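Local atomic coordinates of sugar ABC transporter substrate-binding protein (Treponema pallidum subsp. pallidum, PDB entry 5U2P), a protein that probably binds a sugar or related solute in the periplasm as the ligand-binding component of an ABC transporter, its natural ligand not being established. Residues L328-E340 with L344-P356. Numbering follows the deposited sequence.
Sequences LASAAYQNSFFEE and LPAFRNTTSAVIP
Phe347, Thr350 and Ser352 fasten an irregular loop against helix 331-337 and the end of helix 318-329, a helix-loop contact in the lobe built on the sheet containing strand 307-311. The chain turns back after Phe338; residues 344-353 pack against the helical segment, and the chain then leads away toward helix 360-367. Ala329 O lies 3.9 Å above the Phe347 ring, over its centre, and Ala329 CB touches Phe347 CZ at 3.5 Å. Gln334 crosses the same ring at about a right angle, its amide plane 53° from the ring plane, with Gln334 CD 3.4 Å from Phe347 CD2. Bending at chi2 (-60°) carries the amide back to the end of helix 318-329, where Gln334 NE2 donates to Leu328 O at 2.8 Å; that bond ties the two helices across their junction, fixes the amide's rotation and turns OE1 to a water. The same water accepts from Phe347 N and is hydrogen-bonded to Thr350 OG1. Farther along, the Phe338 ring has Pro345 CB over one face, while Thr350 CG2 and Ala353 CB approach obliquely; His341 meets this ring edge-to-face. The beta turn 350-353 supplies the polar grip. Ser352 OG, held between its backbone N and carbonyl carbon (chi1 58°), donates to Asn335 O at 2.6 Å, in the carbonyl plane on a lone pair. Asn335 OD1 receives two weak bonds, from Thr351 N at 2.7 Å and Thr351 OG1, and a second water joins Asn335 ND2 to Asn349 O. Apolar packing and water-bridged links thus share the work: both ends of the buried Gln334 amide have a partner, and, with Glu339 N bonded to Ser336 O, a loop hydroxyl serves Asn335 O at the last helical turn.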
ATOM      1  N   LEU A 328     -19.652 -12.075  -7.522  1.00 20.50           N
ATOM      2  CA  LEU A 328     -19.066 -10.735  -7.411  1.00 18.18           C
ATOM      3  C   LEU A 328     -17.638 -10.701  -7.956  1.00 23.48           C
ATOM      4  O   LEU A 328     -17.196  -9.694  -8.498  1.00 21.97           O
ATOM      5  CB  LEU A 328     -19.081 -10.260  -5.958  1.00 21.99           C
ATOM      6  CG  LEU A 328     -20.443 -10.020  -5.295  1.00 34.47           C
ATOM      7  CD1 LEU A 328     -20.298  -9.378  -3.915  1.00 30.36           C
ATOM      8  CD2 LEU A 328     -21.295  -9.186  -6.153  1.00 41.19           C
ATOM      9  N   ALA A 329     -16.927 -11.814  -7.835  1.00 20.71           N
ATOM     10  CA  ALA A 329     -15.546 -11.891  -8.294  1.00 20.08           C
ATOM     11  C   ALA A 329     -15.429 -12.013  -9.819  1.00 24.80           C
ATOM     12  O   ALA A 329     -14.346 -11.800 -10.376  1.00 28.25           O
ATOM     13  CB  ALA A 329     -14.857 -13.082  -7.623  1.00 20.24           C
ATOM     14  N   SER A 330     -16.527 -12.357 -10.469  1.00 21.84           N
ATOM     15  CA  SER A 330     -16.550 -12.630 -11.916  1.00 27.51           C
ATOM     16  C   SER A 330     -16.201 -11.371 -12.694  1.00 33.73           C
ATOM     17  O   SER A 330     -16.437 -10.261 -12.224  1.00 25.05           O
ATOM     18  CB  SER A 330     -17.919 -13.172 -12.358  1.00 26.37           C
ATOM     19  OG  SER A 330     -18.923 -12.170 -12.433  1.00 23.65           O
ATOM     20  N   ALA A 331     -15.633 -11.541 -13.883  1.00 29.06           N
ATOM     21  CA  ALA A 331     -15.160 -10.397 -14.666  1.00 36.34           C
ATOM     22  C   ALA A 331     -16.305  -9.433 -14.987  1.00 31.27           C
ATOM     23  O   ALA A 331     -16.120  -8.212 -14.985  1.00 28.60           O
ATOM     24  CB  ALA A 331     -14.495 -10.879 -15.942  1.00 36.83           C
ATOM     25  N   ALA A 332     -17.488  -9.992 -15.241  1.00 32.37           N
ATOM     26  CA  ALA A 332     -18.670  -9.192 -15.560  1.00 33.22           C
ATOM     27  C   ALA A 332     -19.023  -8.232 -14.433  1.00 36.02           C
ATOM     28  O   ALA A 332     -19.345  -7.063 -14.667  1.00 29.68           O
ATOM     29  CB  ALA A 332     -19.861 -10.100 -15.862  1.00 38.45           C
ATOM     30  N   TYR A 333     -18.965  -8.729 -13.203  1.00 31.33           N
ATOM     31  CA  TYR A 333     -19.291  -7.898 -12.055  1.00 23.89           C
ATOM     32  C   TYR A 333     -18.172  -6.927 -11.716  1.00 25.99           C
ATOM     33  O   TYR A 333     -18.436  -5.774 -11.383  1.00 28.05           O
ATOM     34  CB  TYR A 333     -19.631  -8.775 -10.860  1.00 20.07           C
ATOM     35  CG  TYR A 333     -21.071  -9.257 -10.838  1.00 21.29           C
ATOM     36  CD1 TYR A 333     -21.569 -10.100 -11.823  1.00 23.08           C
ATOM     37  CD2 TYR A 333     -21.939  -8.858  -9.835  1.00 22.82           C
ATOM     38  CE1 TYR A 333     -22.871 -10.520 -11.799  1.00 27.71           C
ATOM     39  CE2 TYR A 333     -23.245  -9.278  -9.808  1.00 26.54           C
ATOM     40  CZ  TYR A 333     -23.704 -10.113 -10.791  1.00 34.26           C
ATOM     41  OH  TYR A 333     -25.004 -10.551 -10.759  1.00 29.70           O
ATOM     42  N   GLN A 334     -16.922  -7.385 -11.801  1.00 25.15           N
ATOM     43  CA  GLN A 334     -15.794  -6.488 -11.589  1.00 25.44           C
ATOM     44  C   GLN A 334     -15.809  -5.342 -12.608  1.00 23.82           C
ATOM     45  O   GLN A 334     -15.525  -4.194 -12.256  1.00 25.21           O
ATOM     46  CB  GLN A 334     -14.463  -7.244 -11.675  1.00 27.61           C
ATOM     47  CG  GLN A 334     -14.213  -8.194 -10.507  1.00 24.39           C
ATOM     48  CD  GLN A 334     -14.201  -7.456  -9.188  1.00 19.99           C
ATOM     49  OE1 GLN A 334     -13.411  -6.532  -8.991  1.00 20.88           O
ATOM     50  NE2 GLN A 334     -15.109  -7.833  -8.288  1.00 25.44           N
ATOM     51  N   ASN A 335     -16.143  -5.654 -13.855  1.00 27.21           N
ATOM     52  CA  ASN A 335     -16.158  -4.624 -14.896  1.00 30.88           C
ATOM     53  C   ASN A 335     -17.234  -3.573 -14.624  1.00 29.58           C
ATOM     54  O   ASN A 335     -16.979  -2.376 -14.715  1.00 34.92           O
ATOM     55  CB  ASN A 335     -16.351  -5.260 -16.268  1.00 35.50           C
ATOM     56  CG  ASN A 335     -15.069  -5.864 -16.810  1.00 51.54           C
ATOM     57  OD1 ASN A 335     -13.975  -5.355 -16.556  1.00 52.97           O
ATOM     58  ND2 ASN A 335     -15.195  -6.953 -17.558  1.00 44.66           N
ATOM     59  N   SER A 336     -18.417  -4.027 -14.240  1.00 26.69           N
ATOM     60  CA  SER A 336     -19.494  -3.136 -13.844  1.00 39.07           C
ATOM     61  C   SER A 336     -19.113  -2.307 -12.624  1.00 39.50           C
ATOM     62  O   SER A 336     -19.277  -1.087 -12.601  1.00 31.84           O
ATOM     63  CB  SER A 336     -20.757  -3.952 -13.571  1.00 46.82           C
ATOM     64  OG  SER A 336     -21.810  -3.133 -13.109  1.00 67.30           O
ATOM     65  N   PHE A 337     -18.563  -2.968 -11.615  1.00 30.21           N
ATOM     66  CA  PHE A 337     -18.172  -2.303 -10.386  1.00 24.34           C
ATOM     67  C   PHE A 337     -17.176  -1.167 -10.610  1.00 26.05           C
ATOM     68  O   PHE A 337     -17.291  -0.098 -10.004  1.00 30.23           O
ATOM     69  CB  PHE A 337     -17.598  -3.371  -9.434  1.00 25.91           C
ATOM     70  CG  PHE A 337     -17.226  -2.864  -8.066  1.00 26.74           C
ATOM     71  CD1 PHE A 337     -18.124  -2.145  -7.305  1.00 27.91           C
ATOM     72  CD2 PHE A 337     -15.983  -3.165  -7.521  1.00 27.56           C
ATOM     73  CE1 PHE A 337     -17.788  -1.706  -6.041  1.00 28.77           C
ATOM     74  CE2 PHE A 337     -15.634  -2.720  -6.251  1.00 24.94           C
ATOM     75  CZ  PHE A 337     -16.538  -1.993  -5.511  1.00 32.05           C
ATOM     76  N   PHE A 338     -16.177  -1.398 -11.459  1.00 25.95           N
ATOM     77  CA  PHE A 338     -15.113  -0.431 -11.639  1.00 27.98           C
ATOM     78  C   PHE A 338     -15.447   0.643 -12.672  1.00 34.57           C
ATOM     79  O   PHE A 338     -14.595   1.473 -12.998  1.00 33.50           O
ATOM     80  CB  PHE A 338     -13.811  -1.143 -12.003  1.00 22.31           C
ATOM     81  CG  PHE A 338     -13.012  -1.543 -10.781  1.00 21.90           C
ATOM     82  CD1 PHE A 338     -13.219  -2.768 -10.170  1.00 24.29           C
ATOM     83  CD2 PHE A 338     -12.134  -0.652 -10.196  1.00 27.40           C
ATOM     84  CE1 PHE A 338     -12.521  -3.112  -9.022  1.00 20.45           C
ATOM     85  CE2 PHE A 338     -11.434  -0.987  -9.042  1.00 28.34           C
ATOM     86  CZ  PHE A 338     -11.630  -2.225  -8.458  1.00 24.28           C
ATOM     87  N   GLU A 339     -16.685   0.647 -13.158  1.00 33.88           N
ATOM     88  CA  GLU A 339     -17.190   1.816 -13.883  1.00 30.91           C
ATOM     89  C   GLU A 339     -17.510   2.932 -12.882  1.00 48.69           C
ATOM     90  O   GLU A 339     -17.627   4.096 -13.255  1.00 44.97           O
ATOM     91  CB  GLU A 339     -18.418   1.452 -14.715  1.00 34.93           C
ATOM     92  CG  GLU A 339     -18.073   0.603 -15.929  1.00 46.85           C
ATOM     93  CD  GLU A 339     -19.294   0.185 -16.718  1.00 73.42           C
ATOM     94  OE1 GLU A 339     -20.408   0.619 -16.358  1.00 73.77           O
ATOM     95  OE2 GLU A 339     -19.140  -0.578 -17.696  1.00 69.71           O
ATOM     96  N   GLU A 340     -17.621   2.558 -11.607  1.00 30.71           N
ATOM     97  CA  GLU A 340     -17.906   3.487 -10.519  1.00 35.35           C
ATOM     98  C   GLU A 340     -16.813   3.517  -9.454  1.00 39.73           C
ATOM     99  O   GLU A 340     -16.442   4.569  -8.948  1.00 30.93           O
ATOM    100  CB  GLU A 340     -19.230   3.108  -9.860  1.00 34.73           C
ATOM    101  CG  GLU A 340     -20.389   3.030 -10.827  1.00 66.90           C
ATOM    102  CD  GLU A 340     -21.723   3.192 -10.134  1.00 80.71           C
ATOM    103  OE1 GLU A 340     -22.401   2.167  -9.908  1.00 69.82           O
ATOM    104  OE2 GLU A 340     -22.089   4.343  -9.814  1.00 88.42           O
ATOM    105  N   LEU A 344      -7.125   0.978  -7.864  1.00 27.59           N
ATOM    106  CA  LEU A 344      -6.562  -0.117  -8.621  1.00 24.08           C
ATOM    107  C   LEU A 344      -7.490  -1.335  -8.545  1.00 31.08           C
ATOM    108  O   LEU A 344      -8.111  -1.584  -7.509  1.00 27.63           O
ATOM    109  CB  LEU A 344      -5.153  -0.448  -8.099  1.00 25.63           C
ATOM    110  CG  LEU A 344      -4.105   0.651  -8.350  1.00 25.57           C
ATOM    111  CD1 LEU A 344      -2.828   0.339  -7.577  1.00 30.17           C
ATOM    112  CD2 LEU A 344      -3.807   0.799  -9.829  1.00 30.79           C
ATOM    113  N   PRO A 345      -7.596  -2.094  -9.646  1.00 25.07           N
ATOM    114  CA  PRO A 345      -8.482  -3.260  -9.640  1.00 18.98           C
ATOM    115  C   PRO A 345      -8.022  -4.332  -8.655  1.00 19.67           C
ATOM    116  O   PRO A 345      -6.846  -4.385  -8.271  1.00 25.06           O
ATOM    117  CB  PRO A 345      -8.404  -3.771 -11.087  1.00 22.40           C
ATOM    118  CG  PRO A 345      -7.061  -3.340 -11.559  1.00 28.44           C
ATOM    119  CD  PRO A 345      -6.838  -1.995 -10.911  1.00 31.27           C
ATOM    120  N   ALA A 346      -8.947  -5.194  -8.265  1.00 21.94           N
ATOM    121  CA  ALA A 346      -8.629  -6.310  -7.366  1.00 22.94           C
ATOM    122  C   ALA A 346      -8.314  -7.571  -8.160  1.00 21.19           C
ATOM    123  O   ALA A 346      -7.529  -8.424  -7.727  1.00 26.32           O
ATOM    124  CB  ALA A 346      -9.784  -6.569  -6.424  1.00 25.34           C
ATOM    125  N   PHE A 347      -8.943  -7.673  -9.327  1.00 21.73           N
ATOM    126  CA  PHE A 347      -8.841  -8.845 -10.182  1.00 25.00           C
ATOM    127  C   PHE A 347      -8.195  -8.565 -11.544  1.00 25.30           C
ATOM    128  O   PHE A 347      -8.243  -7.452 -12.079  1.00 26.71           O
ATOM    129  CB  PHE A 347     -10.236  -9.458 -10.400  1.00 22.60           C
ATOM    130  CG  PHE A 347     -10.825 -10.094  -9.164  1.00 22.51           C
ATOM    131  CD1 PHE A 347     -10.655 -11.446  -8.913  1.00 26.58           C
ATOM    132  CD2 PHE A 347     -11.547  -9.332  -8.255  1.00 24.84           C
ATOM    133  CE1 PHE A 347     -11.190 -12.025  -7.779  1.00 24.09           C
ATOM    134  CE2 PHE A 347     -12.083  -9.903  -7.123  1.00 23.40           C
ATOM    135  CZ  PHE A 347     -11.905 -11.258  -6.880  1.00 22.60           C
ATOM    136  N   ARG A 348      -7.577  -9.615 -12.068  1.00 28.56           N
ATOM    137  CA  ARG A 348      -7.090  -9.682 -13.445  1.00 37.94           C
ATOM    138  C   ARG A 348      -8.170  -9.336 -14.476  1.00 26.54           C
ATOM    139  O   ARG A 348      -9.321  -9.748 -14.338  1.00 31.01           O
ATOM    140  CB  ARG A 348      -6.590 -11.103 -13.717  1.00 41.54           C
ATOM    141  CG  ARG A 348      -5.301 -11.227 -14.477  1.00 63.60           C
ATOM    142  CD  ARG A 348      -4.810 -12.677 -14.423  1.00 61.41           C
ATOM    143  NE  ARG A 348      -4.575 -13.124 -13.050  1.00 65.14           N
ATOM    144  CZ  ARG A 348      -3.552 -12.721 -12.305  1.00 51.20           C
ATOM    145  NH1 ARG A 348      -2.679 -11.862 -12.810  1.00 36.82           N
ATOM    146  NH2 ARG A 348      -3.398 -13.173 -11.066  1.00 42.61           N
ATOM    147  N   ASN A 349      -7.784  -8.599 -15.522  1.00 34.17           N
ATOM    148  CA  ASN A 349      -8.650  -8.369 -16.685  1.00 44.96           C
ATOM    149  C   ASN A 349      -9.923  -7.591 -16.362  1.00 36.84           C
ATOM    150  O   ASN A 349     -10.995  -7.903 -16.873  1.00 34.14           O
ATOM    151  CB  ASN A 349      -9.026  -9.705 -17.332  1.00 38.72           C
ATOM    152  CG  ASN A 349      -7.810 -10.538 -17.698  1.00 60.79           C
ATOM    153  OD1 ASN A 349      -6.796 -10.006 -18.159  1.00 54.42           O
ATOM    154  ND2 ASN A 349      -7.901 -11.851 -17.488  1.00 58.93           N
ATOM    155  N   THR A 350      -9.790  -6.578 -15.514  1.00 26.89           N
ATOM    156  CA  THR A 350     -10.870  -5.640 -15.244  1.00 30.38           C
ATOM    157  C   THR A 350     -10.767  -4.476 -16.228  1.00 28.42           C
ATOM    158  O   THR A 350     -10.067  -3.492 -15.976  1.00 32.85           O
ATOM    159  CB  THR A 350     -10.805  -5.123 -13.806  1.00 24.07           C
ATOM    160  OG1 THR A 350     -10.896  -6.240 -12.904  1.00 27.27           O
ATOM    161  CG2 THR A 350     -11.938  -4.174 -13.516  1.00 26.54           C
ATOM    162  N   THR A 351     -11.466  -4.614 -17.351  1.00 30.79           N
ATOM    163  CA  THR A 351     -11.345  -3.672 -18.464  1.00 39.61           C
ATOM    164  C   THR A 351     -11.685  -2.230 -18.088  1.00 41.47           C
ATOM    165  O   THR A 351     -11.057  -1.296 -18.574  1.00 43.86           O
ATOM    166  CB  THR A 351     -12.255  -4.101 -19.637  1.00 38.40           C
ATOM    167  OG1 THR A 351     -13.636  -3.953 -19.270  1.00 62.23           O
ATOM    168  CG2 THR A 351     -11.993  -5.543 -20.013  1.00 36.50           C
ATOM    169  N   SER A 352     -12.682  -2.052 -17.227  1.00 36.17           N
ATOM    170  CA  SER A 352     -13.152  -0.723 -16.849  1.00 31.61           C
ATOM    171  C   SER A 352     -12.249  -0.013 -15.857  1.00 41.53           C
ATOM    172  O   SER A 352     -12.402   1.191 -15.631  1.00 42.41           O
ATOM    173  CB  SER A 352     -14.558  -0.822 -16.270  1.00 50.85           C
ATOM    174  OG  SER A 352     -14.561  -1.691 -15.150  1.00 36.27           O
ATOM    175  N   ALA A 353     -11.314  -0.747 -15.251  1.00 34.34           N
ATOM    176  CA  ALA A 353     -10.356  -0.135 -14.350  1.00 33.23           C
ATOM    177  C   ALA A 353      -9.246   0.479 -15.188  1.00 40.37           C
ATOM    178  O   ALA A 353      -8.626  -0.191 -16.009  1.00 58.43           O
ATOM    179  CB  ALA A 353      -9.793  -1.156 -13.349  1.00 31.10           C
ATOM    180  N   VAL A 354      -9.018   1.767 -14.988  1.00 45.40           N
ATOM    181  CA  VAL A 354      -7.988   2.484 -15.717  1.00 40.98           C
ATOM    182  C   VAL A 354      -6.647   2.406 -14.991  1.00 37.01           C
ATOM    183  O   VAL A 354      -6.544   2.806 -13.833  1.00 49.35           O
ATOM    184  CB  VAL A 354      -8.383   3.958 -15.900  1.00 46.12           C
ATOM    185  CG1 VAL A 354      -7.334   4.700 -16.726  1.00 57.11           C
ATOM    186  CG2 VAL A 354      -9.757   4.058 -16.545  1.00 54.08           C
ATOM    187  N   ILE A 355      -5.622   1.898 -15.672  1.00 43.08           N
ATOM    188  CA  ILE A 355      -4.251   1.892 -15.135  1.00 38.13           C
ATOM    189  C   ILE A 355      -3.449   3.082 -15.692  1.00 39.23           C
ATOM    190  O   ILE A 355      -3.248   3.170 -16.904  1.00 40.08           O
ATOM    191  CB  ILE A 355      -3.494   0.595 -15.503  1.00 38.66           C
ATOM    192  CG1 ILE A 355      -4.361  -0.647 -15.250  1.00 41.97           C
ATOM    193  CG2 ILE A 355      -2.163   0.509 -14.752  1.00 45.84           C
ATOM    194  CD1 ILE A 355      -4.765  -0.836 -13.800  1.00 46.76           C
ATOM    195  N   PRO A 356      -2.962   3.984 -14.814  1.00 69.34           N
ATOM    196  CA  PRO A 356      -2.132   5.111 -15.274  1.00 56.08           C
ATOM    197  C   PRO A 356      -0.947   4.662 -16.128  1.00 72.17           C
ATOM    198  O   PRO A 356      -0.257   3.713 -15.748  1.00 48.92           O
ATOM    199  CB  PRO A 356      -1.649   5.744 -13.970  1.00 62.18           C
ATOM    200  CG  PRO A 356      -2.703   5.406 -12.978  1.00 60.77           C
ATOM    201  CD  PRO A 356      -3.211   4.046 -13.363  1.00 60.09           C
TER
HETATM  202  O   HOH W   1     -11.113  -5.980 -10.105  1.00 22.94           O
HETATM  203  O   HOH W   2     -12.805  -8.823 -18.679  1.00 50.58           O